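Local coordinates for peptidase S15/CocE/NonD (Thaumarchaeota archaeon SCGC AB-539-E09, PDB 4PF1), which is an aminopeptidase of the alpha/beta-hydrolase fold, probably a serine peptidase that cleaves residues from the amino ends of peptides, at residues Val484-Ser495 with Lys551-Val562. Residues are numbered along the deposited sequence; the frame is centred on the assembly and turned at random.
Sequences VAGQPVARLFAS and KVLEYRIPLPQV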
ATOM      1  N   VAL A 484      20.018 -23.899  17.654  1.00 17.28           N
ATOM      2  CA  VAL A 484      19.978 -25.148  16.878  1.00 17.06           C
ATOM      3  C   VAL A 484      20.764 -24.976  15.567  1.00 19.79           C
ATOM      4  O   VAL A 484      20.762 -23.892  14.982  1.00 18.17           O
ATOM      5  CB  VAL A 484      18.538 -25.673  16.608  1.00 20.72           C
ATOM      6  CG1 VAL A 484      17.899 -26.229  17.879  1.00 20.64           C
ATOM      7  CG2 VAL A 484      17.655 -24.601  15.961  1.00 20.19           C
ATOM      8  N   ALA A 485      21.457 -26.037  15.133  1.00 17.10           N
ATOM      9  CA  ALA A 485      22.230 -26.042  13.893  1.00 17.50           C
ATOM     10  C   ALA A 485      22.231 -27.433  13.264  1.00 23.20           C
ATOM     11  O   ALA A 485      22.189 -28.435  13.974  1.00 24.22           O
ATOM     12  CB  ALA A 485      23.656 -25.579  14.152  1.00 18.52           C
ATOM     13  N   GLY A 486      22.262 -27.478  11.942  1.00 19.41           N
ATOM     14  CA  GLY A 486      22.283 -28.730  11.201  1.00 19.15           C
ATOM     15  C   GLY A 486      20.933 -29.165  10.681  1.00 21.52           C
ATOM     16  O   GLY A 486      20.041 -28.339  10.465  1.00 20.86           O
ATOM     17  N   GLN A 487      20.785 -30.470  10.456  1.00 16.98           N
ATOM     18  CA  GLN A 487      19.561 -31.033   9.920  1.00 16.21           C
ATOM     19  C   GLN A 487      18.746 -31.736  11.014  1.00 18.98           C
ATOM     20  O   GLN A 487      19.196 -32.747  11.556  1.00 18.47           O
ATOM     21  CB  GLN A 487      19.876 -31.999   8.754  1.00 17.48           C
ATOM     22  CG  GLN A 487      18.691 -32.859   8.309  1.00 26.91           C
ATOM     23  CD  GLN A 487      18.879 -33.419   6.929  1.00 38.78           C
ATOM     24  OE1 GLN A 487      19.670 -34.342   6.707  1.00 33.73           O
ATOM     25  NE2 GLN A 487      18.128 -32.894   5.974  1.00 28.15           N
ATOM     26  N   PRO A 488      17.522 -31.238  11.323  1.00 14.80           N
ATOM     27  CA  PRO A 488      16.660 -31.964  12.264  1.00 14.66           C
ATOM     28  C   PRO A 488      16.109 -33.227  11.603  1.00 18.69           C
ATOM     29  O   PRO A 488      15.899 -33.241  10.390  1.00 18.15           O
ATOM     30  CB  PRO A 488      15.536 -30.965  12.574  1.00 16.01           C
ATOM     31  CG  PRO A 488      15.889 -29.688  11.839  1.00 19.94           C
ATOM     32  CD  PRO A 488      16.827 -30.066  10.758  1.00 15.66           C
ATOM     33  N   VAL A 489      15.925 -34.298  12.377  1.00 15.70           N
ATOM     34  CA  VAL A 489      15.391 -35.554  11.846  1.00 15.88           C
ATOM     35  C   VAL A 489      14.173 -35.961  12.674  1.00 20.69           C
ATOM     36  O   VAL A 489      14.259 -36.063  13.900  1.00 20.02           O
ATOM     37  CB  VAL A 489      16.460 -36.685  11.774  1.00 20.10           C
ATOM     38  CG1 VAL A 489      15.835 -38.013  11.341  1.00 19.94           C
ATOM     39  CG2 VAL A 489      17.606 -36.304  10.833  1.00 19.92           C
ATOM     40  N   ALA A 490      13.030 -36.148  12.004  1.00 17.93           N
ATOM     41  CA  ALA A 490      11.810 -36.561  12.673  1.00 17.79           C
ATOM     42  C   ALA A 490      11.766 -38.075  12.790  1.00 21.98           C
ATOM     43  O   ALA A 490      11.792 -38.781  11.773  1.00 21.75           O
ATOM     44  CB  ALA A 490      10.590 -36.050  11.917  1.00 18.17           C
ATOM     45  N   ARG A 491      11.772 -38.577  14.033  1.00 18.11           N
ATOM     46  CA  ARG A 491      11.637 -40.001  14.303  1.00 18.28           C
ATOM     47  C   ARG A 491      10.187 -40.213  14.663  1.00 21.15           C
ATOM     48  O   ARG A 491       9.791 -39.992  15.807  1.00 20.27           O
ATOM     49  CB  ARG A 491      12.601 -40.457  15.412  1.00 19.36           C
ATOM     50  CG  ARG A 491      12.711 -41.974  15.528  1.00 28.53           C
ATOM     51  CD  ARG A 491      13.714 -42.392  16.582  1.00 35.73           C
ATOM     52  NE  ARG A 491      13.207 -42.186  17.940  1.00 43.61           N
ATOM     53  CZ  ARG A 491      13.688 -41.283  18.791  1.00 54.35           C
ATOM     54  NH1 ARG A 491      14.706 -40.505  18.439  1.00 41.20           N
ATOM     55  NH2 ARG A 491      13.159 -41.154  20.000  1.00 35.86           N
ATOM     56  N   LEU A 492       9.364 -40.480  13.646  1.00 17.59           N
ATOM     57  CA  LEU A 492       7.924 -40.570  13.805  1.00 16.96           C
ATOM     58  C   LEU A 492       7.437 -42.008  13.895  1.00 19.94           C
ATOM     59  O   LEU A 492       7.678 -42.806  12.991  1.00 19.22           O
ATOM     60  CB  LEU A 492       7.230 -39.842  12.634  1.00 16.76           C
ATOM     61  CG  LEU A 492       5.698 -39.868  12.622  1.00 21.77           C
ATOM     62  CD1 LEU A 492       5.121 -38.832  13.586  1.00 22.13           C
ATOM     63  CD2 LEU A 492       5.166 -39.647  11.220  1.00 23.25           C
ATOM     64  N   PHE A 493       6.730 -42.323  14.989  1.00 15.83           N
ATOM     65  CA  PHE A 493       6.076 -43.609  15.189  1.00 15.61           C
ATOM     66  C   PHE A 493       4.593 -43.371  15.004  1.00 18.80           C
ATOM     67  O   PHE A 493       3.965 -42.701  15.831  1.00 18.04           O
ATOM     68  CB  PHE A 493       6.398 -44.192  16.577  1.00 17.56           C
ATOM     69  CG  PHE A 493       7.826 -44.649  16.753  1.00 18.95           C
ATOM     70  CD1 PHE A 493       8.204 -45.946  16.429  1.00 22.27           C
ATOM     71  CD2 PHE A 493       8.791 -43.789  17.263  1.00 20.50           C
ATOM     72  CE1 PHE A 493       9.521 -46.376  16.617  1.00 23.32           C
ATOM     73  CE2 PHE A 493      10.114 -44.209  17.418  1.00 23.55           C
ATOM     74  CZ  PHE A 493      10.468 -45.503  17.104  1.00 22.22           C
ATOM     75  N   ALA A 494       4.050 -43.803  13.863  1.00 15.33           N
ATOM     76  CA  ALA A 494       2.659 -43.522  13.542  1.00 14.75           C
ATOM     77  C   ALA A 494       1.917 -44.723  12.961  1.00 18.96           C
ATOM     78  O   ALA A 494       2.509 -45.566  12.283  1.00 18.57           O
ATOM     79  CB  ALA A 494       2.580 -42.353  12.574  1.00 14.69           C
ATOM     80  N   SER A 495       0.602 -44.775  13.214  1.00 15.80           N
ATOM     81  CA  SER A 495      -0.284 -45.798  12.676  1.00 16.04           C
ATOM     82  C   SER A 495      -1.418 -45.144  11.894  1.00 19.00           C
ATOM     83  O   SER A 495      -1.843 -44.038  12.231  1.00 18.20           O
ATOM     84  CB  SER A 495      -0.840 -46.680  13.792  1.00 20.24           C
ATOM     85  OG  SER A 495      -1.768 -45.985  14.608  1.00 28.79           O
ATOM     86  N   LYS A 551      -1.192 -50.667  12.315  1.00 20.31           N
ATOM     87  CA  LYS A 551       0.107 -51.031  12.898  1.00 20.15           C
ATOM     88  C   LYS A 551       0.982 -49.783  13.126  1.00 22.79           C
ATOM     89  O   LYS A 551       1.085 -48.936  12.236  1.00 22.01           O
ATOM     90  CB  LYS A 551       0.840 -52.052  12.008  1.00 23.05           C
ATOM     91  CG  LYS A 551       2.107 -52.613  12.649  1.00 36.55           C
ATOM     92  CD  LYS A 551       2.778 -53.676  11.797  1.00 44.72           C
ATOM     93  CE  LYS A 551       4.163 -54.011  12.307  1.00 54.11           C
ATOM     94  NZ  LYS A 551       4.135 -54.608  13.674  1.00 63.81           N
ATOM     95  N   VAL A 552       1.610 -49.675  14.319  1.00 18.93           N
ATOM     96  CA  VAL A 552       2.494 -48.548  14.652  1.00 18.24           C
ATOM     97  C   VAL A 552       3.813 -48.745  13.907  1.00 22.19           C
ATOM     98  O   VAL A 552       4.557 -49.686  14.206  1.00 22.17           O
ATOM     99  CB  VAL A 552       2.715 -48.367  16.182  1.00 22.02           C
ATOM    100  CG1 VAL A 552       3.418 -47.042  16.483  1.00 21.20           C
ATOM    101  CG2 VAL A 552       1.400 -48.463  16.949  1.00 21.80           C
ATOM    102  N   LEU A 553       4.074 -47.892  12.901  1.00 18.39           N
ATOM    103  CA  LEU A 553       5.278 -47.997  12.072  1.00 18.28           C
ATOM    104  C   LEU A 553       6.221 -46.811  12.278  1.00 21.29           C
ATOM    105  O   LEU A 553       5.771 -45.683  12.510  1.00 19.69           O
ATOM    106  CB  LEU A 553       4.907 -48.125  10.582  1.00 18.15           C
ATOM    107  CG  LEU A 553       4.017 -49.315  10.206  1.00 23.30           C
ATOM    108  CD1 LEU A 553       3.375 -49.104   8.853  1.00 23.52           C
ATOM    109  CD2 LEU A 553       4.791 -50.624  10.235  1.00 26.12           C
ATOM    110  N   GLU A 554       7.534 -47.072  12.168  1.00 18.06           N
ATOM    111  CA  GLU A 554       8.581 -46.069  12.340  1.00 17.28           C
ATOM    112  C   GLU A 554       8.946 -45.424  11.005  1.00 20.33           C
ATOM    113  O   GLU A 554       9.170 -46.124  10.016  1.00 20.47           O
ATOM    114  CB  GLU A 554       9.828 -46.704  12.987  1.00 19.00           C
ATOM    115  CG  GLU A 554      10.892 -45.695  13.399  1.00 26.56           C
ATOM    116  CD  GLU A 554      12.144 -46.270  14.040  1.00 38.03           C
ATOM    117  OE1 GLU A 554      12.153 -47.476  14.382  1.00 31.21           O
ATOM    118  OE2 GLU A 554      13.115 -45.501  14.213  1.00 29.21           O
ATOM    119  N   TYR A 555       9.039 -44.086  11.001  1.00 15.51           N
ATOM    120  CA  TYR A 555       9.416 -43.266   9.850  1.00 14.78           C
ATOM    121  C   TYR A 555      10.615 -42.398  10.195  1.00 19.73           C
ATOM    122  O   TYR A 555      10.679 -41.845  11.295  1.00 19.65           O
ATOM    123  CB  TYR A 555       8.244 -42.358   9.414  1.00 14.49           C
ATOM    124  CG  TYR A 555       7.001 -43.105   8.994  1.00 14.97           C
ATOM    125  CD1 TYR A 555       6.059 -43.517   9.935  1.00 17.05           C
ATOM    126  CD2 TYR A 555       6.743 -43.371   7.653  1.00 14.93           C
ATOM    127  CE1 TYR A 555       4.914 -44.212   9.554  1.00 17.19           C
ATOM    128  CE2 TYR A 555       5.589 -44.044   7.259  1.00 15.69           C
ATOM    129  CZ  TYR A 555       4.685 -44.477   8.215  1.00 20.97           C
ATOM    130  OH  TYR A 555       3.551 -45.141   7.834  1.00 20.75           O
ATOM    131  N   ARG A 556      11.561 -42.276   9.264  1.00 17.60           N
ATOM    132  CA  ARG A 556      12.712 -41.397   9.421  1.00 17.96           C
ATOM    133  C   ARG A 556      12.542 -40.265   8.427  1.00 21.44           C
ATOM    134  O   ARG A 556      12.571 -40.507   7.219  1.00 21.23           O
ATOM    135  CB  ARG A 556      14.037 -42.152   9.212  1.00 19.88           C
ATOM    136  CG  ARG A 556      15.217 -41.502   9.931  1.00 31.57           C
ATOM    137  CD  ARG A 556      16.547 -42.097   9.505  1.00 41.73           C
ATOM    138  NE  ARG A 556      17.249 -41.232   8.557  1.00 47.06           N
ATOM    139  CZ  ARG A 556      18.263 -40.434   8.881  1.00 57.73           C
ATOM    140  NH1 ARG A 556      18.719 -40.401  10.128  1.00 45.84           N
ATOM    141  NH2 ARG A 556      18.837 -39.674   7.959  1.00 40.75           N
ATOM    142  N   ILE A 557      12.236 -39.055   8.922  1.00 17.58           N
ATOM    143  CA  ILE A 557      11.977 -37.913   8.048  1.00 16.48           C
ATOM    144  C   ILE A 557      13.014 -36.801   8.299  1.00 19.68           C
ATOM    145  O   ILE A 557      12.833 -35.976   9.204  1.00 18.80           O
ATOM    146  CB  ILE A 557      10.506 -37.387   8.169  1.00 19.27           C
ATOM    147  CG1 ILE A 557       9.475 -38.540   8.109  1.00 20.43           C
ATOM    148  CG2 ILE A 557      10.205 -36.332   7.092  1.00 19.27           C
ATOM    149  CD1 ILE A 557       8.113 -38.220   8.761  1.00 29.16           C
ATOM    150  N   PRO A 558      14.115 -36.766   7.505  1.00 15.72           N
ATOM    151  CA  PRO A 558      15.077 -35.660   7.645  1.00 14.93           C
ATOM    152  C   PRO A 558      14.418 -34.362   7.192  1.00 17.22           C
ATOM    153  O   PRO A 558      13.668 -34.367   6.215  1.00 15.52           O
ATOM    154  CB  PRO A 558      16.246 -36.067   6.729  1.00 17.04           C
ATOM    155  CG  PRO A 558      15.951 -37.491   6.288  1.00 22.04           C
ATOM    156  CD  PRO A 558      14.469 -37.647   6.377  1.00 17.51           C
ATOM    157  N   LEU A 559      14.621 -33.278   7.946  1.00 13.63           N
ATOM    158  CA  LEU A 559      13.961 -32.009   7.658  1.00 12.99           C
ATOM    159  C   LEU A 559      14.955 -30.947   7.158  1.00 15.34           C
ATOM    160  O   LEU A 559      16.153 -31.077   7.409  1.00 14.82           O
ATOM    161  CB  LEU A 559      13.212 -31.516   8.914  1.00 13.22           C
ATOM    162  CG  LEU A 559      12.048 -32.408   9.387  1.00 17.80           C
ATOM    163  CD1 LEU A 559      11.706 -32.138  10.835  1.00 17.81           C
ATOM    164  CD2 LEU A 559      10.814 -32.237   8.502  1.00 19.16           C
ATOM    165  N   PRO A 560      14.481 -29.882   6.450  1.00 11.53           N
ATOM    166  CA  PRO A 560      15.417 -28.852   5.949  1.00 10.95           C
ATOM    167  C   PRO A 560      16.335 -28.284   7.034  1.00 13.04           C
ATOM    168  O   PRO A 560      15.966 -28.249   8.204  1.00 12.36           O
ATOM    169  CB  PRO A 560      14.487 -27.773   5.397  1.00 12.21           C
ATOM    170  CG  PRO A 560      13.262 -28.504   5.001  1.00 16.70           C
ATOM    171  CD  PRO A 560      13.093 -29.598   6.017  1.00 12.69           C
ATOM    172  N   GLN A 561      17.529 -27.840   6.633  1.00  8.73           N
ATOM    173  CA  GLN A 561      18.558 -27.308   7.532  1.00  8.70           C
ATOM    174  C   GLN A 561      18.051 -26.166   8.396  1.00 13.22           C
ATOM    175  O   GLN A 561      17.161 -25.410   7.986  1.00 11.53           O
ATOM    176  CB  GLN A 561      19.794 -26.829   6.743  1.00  9.44           C
ATOM    177  CG  GLN A 561      20.379 -27.860   5.781  1.00 16.63           C
ATOM    178  CD  GLN A 561      20.752 -29.175   6.428  1.00 28.23           C
ATOM    179  OE1 GLN A 561      21.414 -29.226   7.472  1.00 17.94           O
ATOM    180  NE2 GLN A 561      20.373 -30.272   5.788  1.00 22.93           N
ATOM    181  N   VAL A 562      18.619 -26.058   9.611  1.00 11.40           N
ATOM    182  CA  VAL A 562      18.330 -24.987  10.560  1.00 11.64           C
ATOM    183  C   VAL A 562      19.638 -24.373  11.080  1.00 15.96           C
ATOM    184  O   VAL A 562      20.650 -25.059  11.209  1.00 15.60           O
ATOM    185  CB  VAL A 562      17.409 -25.416  11.741  1.00 16.14           C
ATOM    186  CG1 VAL A 562      15.976 -25.642  11.273  1.00 15.67           C
ATOM    187  CG2 VAL A 562      17.955 -26.644  12.478  1.00 16.47           C
TER
HETATM  188  O   HOH W   1       1.690 -45.935   9.570  1.00 13.49           O
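Antiparallel pairing of strands 489-495 and 553-558 joins Leu492 to Tyr555 and Ala490 to Ile557 in the C-terminal non-catalytic domain of the S15 family, a beta sandwich whose strand 606-625 continues the sheet beyond 489-495. Three hydrogen-bonded pairs, the third Ala494 with Leu553, each contribute two backbone bonds; Ile557 N reaches Ala490 O at 2.9 Å with an N-H...O angle of 171°. On the inward face Ala490 CB meets Ile557 CB, Leu492, Ala494 and Tyr555 pack on Trp503 of strand 502-510, and Ile557 on Phe533 of strand 525-534. Leu492 CD2 touches both Ile557 CD1, at 4.1 Å, and the Tyr555 ring at CD1. Leu492 O and Ala494 O lie at that ring's edge, in its plane, and a water links Ala494 O to Tyr555 OH.

On the other face, chi1 of -171° in Glu554, with CG anti to the backbone N, puts CG over the Phe493 ring, 4.0 Å from the centroid, in a CH-pi contact; the extended chain beyond carries the carboxylate across the ring toward Arg491. No salt bridge forms; Arg491 NH1 instead pairs with Glu621 and Asp405. Val489 CG1 lies over one face of the Arg556 guanidinium, displaced toward its rim.

Between Gly486 and Val489 the register slips by one residue. Here Pro488 CG meets Val562 CG2 at 3.7 Å, while Gln487 runs beside Pro558 and its NE2 donates to Leu559 O at 3.0 Å, from above the carbonyl plane.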